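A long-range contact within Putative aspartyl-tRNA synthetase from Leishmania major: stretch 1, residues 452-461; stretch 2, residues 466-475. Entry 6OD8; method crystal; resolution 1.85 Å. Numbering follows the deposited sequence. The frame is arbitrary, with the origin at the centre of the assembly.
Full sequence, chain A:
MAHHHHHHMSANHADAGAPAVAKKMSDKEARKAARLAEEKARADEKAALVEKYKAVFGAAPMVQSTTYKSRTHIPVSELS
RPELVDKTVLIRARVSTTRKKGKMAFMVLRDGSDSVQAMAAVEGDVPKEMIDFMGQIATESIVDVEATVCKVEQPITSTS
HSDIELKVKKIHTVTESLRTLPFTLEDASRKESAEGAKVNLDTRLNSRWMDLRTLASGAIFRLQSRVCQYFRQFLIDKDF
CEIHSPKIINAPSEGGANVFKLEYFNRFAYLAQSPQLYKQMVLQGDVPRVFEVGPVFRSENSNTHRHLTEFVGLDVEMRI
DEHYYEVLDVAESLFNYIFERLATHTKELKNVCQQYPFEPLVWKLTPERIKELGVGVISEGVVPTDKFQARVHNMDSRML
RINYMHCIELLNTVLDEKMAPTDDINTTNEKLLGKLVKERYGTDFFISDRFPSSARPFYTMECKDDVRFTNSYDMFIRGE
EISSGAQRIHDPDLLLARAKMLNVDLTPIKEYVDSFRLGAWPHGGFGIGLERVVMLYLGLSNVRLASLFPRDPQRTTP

Stretch 1 452-461: PSSARPFYTM
Stretch 2, residues 466-475: DVRFTNSYDM

Two largely irregular segments of one chain are joined here by two backbone hydrogen bonds, one at S453 and R468 and one at M461 and N471, and by an arginine reaching from the first segment along the second to a salt bridge with D474. The contact buries 548 Å², both sides summed. Stretch 1 starts at P452 (phi/psi -64/145), makes a 3-10 segment at S453-A455, extends through R456 (-120/154) and P457 (-66/167), and closes a type I turn from P457 to T460 before M461 (-69/130). Stretch 2 opens with a type I turn from D466 to F469, runs extended through F469 (-123/171) and T470 (-131/160), bends at N471 (-81/72), and becomes a strand at S472-M475. The nearest CA pairs, P452 with F469 and M461 with N471, rise together in number along both stretches.

P452 and F469 form a single beta bridge, CA to CA 4.1 Å. Beside it, S453 N donates to R468 O at 2.7 Å and 175°, nearly linear; the same carbonyl receives a CA-H...O contact from P452 CA at 3.4 Å. Water 1 extends this junction, lying 2.8 Å from S453 OG (chi1 147°, between wells) and donating to V467 O at 2.9 Å. At the second backbone link, N471 N donates to M461 O at 2.8 Å and 170°, with the two CA atoms 5.7 Å apart.

Side-chain packing fills in around these bonds. F469 (chi1 m) points away at CA-to-CB, yet its ring comes back to P452: F469 CE1 lies 4.2 Å from P452 CG. T470 (p) points toward stretch 1; its CG2 lies 3.5 Å from S453 CA, and its CB meets T460 CG2 (T460 m) at 3.6 Å. M461 (t, p, p) sets CG 3.5 Å from N471 ND2 (N471 m).

R456 (m, m, chi3 -129°, chi4 -159°) also points toward stretch 2. Its CG passes T470 OG1 at 3.5 Å, and NE donates to S472 OG at 3.2 Å; that hydroxyl (S472 p) in turn donates to T470 OG1 at 2.6 Å. D474 (chi1 m at -88°, chi2 11°) points sideways at CA-to-CB, but its end comes nearer. Near the guanidinium plane, D474 OD1 accepts from both R456 NH1 and R456 NH2, each at 2.9 Å, so charge attraction reinforces a forked pair of hydrogen bonds. R456 NH2 adds a weak bond to Y473 O at 2.9 Å, bent to 116°.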

# COMPACT_ATOMS: atom_id res chain seq x y z
N PRO A 452 -1.95 2.98 31.87
CA PRO A 452 -2.98 3.66 32.67
C PRO A 452 -4.07 4.26 31.78
O PRO A 452 -3.80 4.75 30.67
CB PRO A 452 -2.20 4.74 33.42
CG PRO A 452 -0.77 4.33 33.33
CD PRO A 452 -0.64 3.63 32.02
N SER A 453 -5.30 4.22 32.30
CA SER A 453 -6.47 4.70 31.56
C SER A 453 -6.34 6.17 31.19
O SER A 453 -6.76 6.59 30.10
CB SER A 453 -7.72 4.44 32.40
OG SER A 453 -8.71 5.44 32.22
N SER A 454 -5.73 6.97 32.07
CA SER A 454 -5.60 8.40 31.82
C SER A 454 -4.74 8.71 30.60
O SER A 454 -4.86 9.81 30.04
CB SER A 454 -5.03 9.09 33.06
OG SER A 454 -3.71 8.65 33.28
N ALA A 455 -3.89 7.78 30.16
CA ALA A 455 -3.01 8.00 29.02
C ALA A 455 -3.56 7.50 27.69
O ALA A 455 -2.88 7.61 26.66
CB ALA A 455 -1.65 7.34 29.28
N ARG A 456 -4.76 6.93 27.66
CA ARG A 456 -5.27 6.24 26.49
C ARG A 456 -6.54 6.89 25.96
O ARG A 456 -7.30 7.51 26.72
CB ARG A 456 -5.55 4.76 26.80
CG ARG A 456 -4.30 3.98 27.18
CD ARG A 456 -3.13 4.28 26.24
NE ARG A 456 -2.57 3.04 25.74
CZ ARG A 456 -1.35 2.90 25.23
NH1 ARG A 456 -0.51 3.92 25.17
NH2 ARG A 456 -0.96 1.71 24.80
N PRO A 457 -6.82 6.73 24.66
CA PRO A 457 -8.01 7.32 24.04
C PRO A 457 -9.30 6.73 24.57
O PRO A 457 -9.33 5.66 25.20
CB PRO A 457 -7.83 6.98 22.55
CG PRO A 457 -6.42 6.70 22.37
CD PRO A 457 -5.93 6.11 23.66
N PHE A 458 -10.41 7.41 24.25
CA PHE A 458 -11.72 7.05 24.77
C PHE A 458 -12.17 5.67 24.31
O PHE A 458 -12.99 5.03 24.98
CB PHE A 458 -12.77 8.12 24.37
CG PHE A 458 -13.07 8.16 22.90
CD1 PHE A 458 -14.18 7.50 22.38
CD2 PHE A 458 -12.23 8.84 22.02
CE1 PHE A 458 -14.44 7.51 21.02
CE2 PHE A 458 -12.49 8.86 20.64
CZ PHE A 458 -13.59 8.20 20.15
N TYR A 459 -11.69 5.20 23.15
CA TYR A 459 -12.10 3.90 22.62
C TYR A 459 -11.30 2.71 23.19
O TYR A 459 -11.52 1.58 22.76
CB TYR A 459 -12.01 3.88 21.09
CG TYR A 459 -10.72 4.44 20.51
CD1 TYR A 459 -9.55 3.68 20.48
CD2 TYR A 459 -10.69 5.72 19.97
CE1 TYR A 459 -8.39 4.19 19.96
CE2 TYR A 459 -9.51 6.24 19.42
CZ TYR A 459 -8.38 5.47 19.43
OH TYR A 459 -7.20 5.95 18.92
N THR A 460 -10.41 2.94 24.15
CA THR A 460 -9.61 1.85 24.73
C THR A 460 -10.38 1.14 25.84
O THR A 460 -10.86 1.78 26.77
CB THR A 460 -8.31 2.42 25.29
OG1 THR A 460 -7.66 3.18 24.27
CG2 THR A 460 -7.39 1.28 25.76
N MET A 461 -10.46 -0.20 25.75
CA MET A 461 -11.14 -0.99 26.78
C MET A 461 -10.36 -0.97 28.09
O MET A 461 -9.15 -1.23 28.10
CB MET A 461 -11.33 -2.44 26.31
CG MET A 461 -12.13 -3.33 27.29
SD MET A 461 -13.89 -2.99 27.29
CE MET A 461 -14.38 -3.89 25.79
N ASP A 466 -9.40 -3.59 37.31
CA ASP A 466 -8.75 -2.38 37.80
C ASP A 466 -8.91 -1.32 36.71
O ASP A 466 -8.10 -1.30 35.78
CB ASP A 466 -7.29 -2.66 38.13
CG ASP A 466 -6.61 -1.52 38.87
OD1 ASP A 466 -7.16 -0.40 38.84
OD2 ASP A 466 -5.52 -1.75 39.46
N VAL A 467 -9.92 -0.45 36.84
CA VAL A 467 -10.20 0.46 35.73
C VAL A 467 -9.19 1.60 35.66
O VAL A 467 -9.25 2.43 34.75
CB VAL A 467 -11.62 1.03 35.78
CG1 VAL A 467 -12.65 -0.05 35.41
CG2 VAL A 467 -11.91 1.65 37.15
N ARG A 468 -8.25 1.65 36.62
CA ARG A 468 -7.12 2.57 36.49
C ARG A 468 -6.28 2.25 35.26
O ARG A 468 -5.54 3.12 34.79
CB ARG A 468 -6.23 2.53 37.74
CG ARG A 468 -6.86 3.04 39.03
CD ARG A 468 -5.91 2.86 40.22
NE ARG A 468 -5.42 1.48 40.33
CZ ARG A 468 -4.45 1.07 41.13
NH1 ARG A 468 -3.84 1.94 41.94
NH2 ARG A 468 -4.08 -0.20 41.15
N PHE A 469 -6.35 1.02 34.75
CA PHE A 469 -5.52 0.56 33.65
C PHE A 469 -6.39 0.07 32.50
O PHE A 469 -7.61 -0.09 32.64
CB PHE A 469 -4.53 -0.52 34.11
CG PHE A 469 -3.59 -0.06 35.21
CD1 PHE A 469 -2.44 0.65 34.90
CD2 PHE A 469 -3.87 -0.33 36.56
CE1 PHE A 469 -1.57 1.09 35.90
CE2 PHE A 469 -3.01 0.11 37.57
CZ PHE A 469 -1.85 0.82 37.24
N THR A 470 -5.74 -0.19 31.37
CA THR A 470 -6.44 -0.53 30.13
C THR A 470 -5.83 -1.78 29.52
O THR A 470 -4.69 -2.17 29.81
CB THR A 470 -6.38 0.61 29.11
OG1 THR A 470 -5.00 0.95 28.87
CG2 THR A 470 -7.14 1.84 29.63
N ASN A 471 -6.63 -2.40 28.65
CA ASN A 471 -6.22 -3.55 27.87
C ASN A 471 -5.43 -3.05 26.67
O ASN A 471 -5.89 -3.09 25.53
CB ASN A 471 -7.44 -4.34 27.42
CG ASN A 471 -8.17 -4.98 28.56
OD1 ASN A 471 -7.58 -5.23 29.61
ND2 ASN A 471 -9.46 -5.27 28.36
N SER A 472 -4.21 -2.58 26.94
CA SER A 472 -3.43 -1.89 25.91
C SER A 472 -1.94 -2.07 26.18
O SER A 472 -1.54 -2.41 27.29
CB SER A 472 -3.78 -0.40 25.88
OG SER A 472 -3.33 0.24 27.06
N TYR A 473 -1.13 -1.81 25.16
CA TYR A 473 0.32 -1.90 25.31
C TYR A 473 0.99 -0.90 24.38
O TYR A 473 0.40 -0.43 23.40
CB TYR A 473 0.83 -3.33 25.02
CG TYR A 473 0.64 -3.68 23.56
CD1 TYR A 473 1.58 -3.30 22.60
CD2 TYR A 473 -0.53 -4.31 23.13
CE1 TYR A 473 1.38 -3.56 21.24
CE2 TYR A 473 -0.74 -4.58 21.77
CZ TYR A 473 0.21 -4.21 20.84
OH TYR A 473 -0.02 -4.47 19.51
N ASP A 474 2.25 -0.60 24.67
CA ASP A 474 3.13 0.13 23.76
C ASP A 474 4.32 -0.75 23.42
O ASP A 474 4.80 -1.51 24.27
CB ASP A 474 3.66 1.44 24.38
CG ASP A 474 2.75 2.64 24.16
OD1 ASP A 474 1.60 2.47 23.71
OD2 ASP A 474 3.21 3.76 24.47
N MET A 475 4.82 -0.62 22.20
CA MET A 475 6.09 -1.20 21.79
C MET A 475 7.14 -0.12 21.61
O MET A 475 6.86 0.98 21.11
CB MET A 475 5.99 -1.95 20.46
CG MET A 475 5.01 -3.08 20.46
SD MET A 475 4.94 -3.88 18.83
CE MET A 475 4.57 -5.56 19.33
O HOH W 1 -10.82 4.78 33.91
O HOH W 2 -5.18 5.85 35.06
O HOH W 3 1.78 5.88 23.98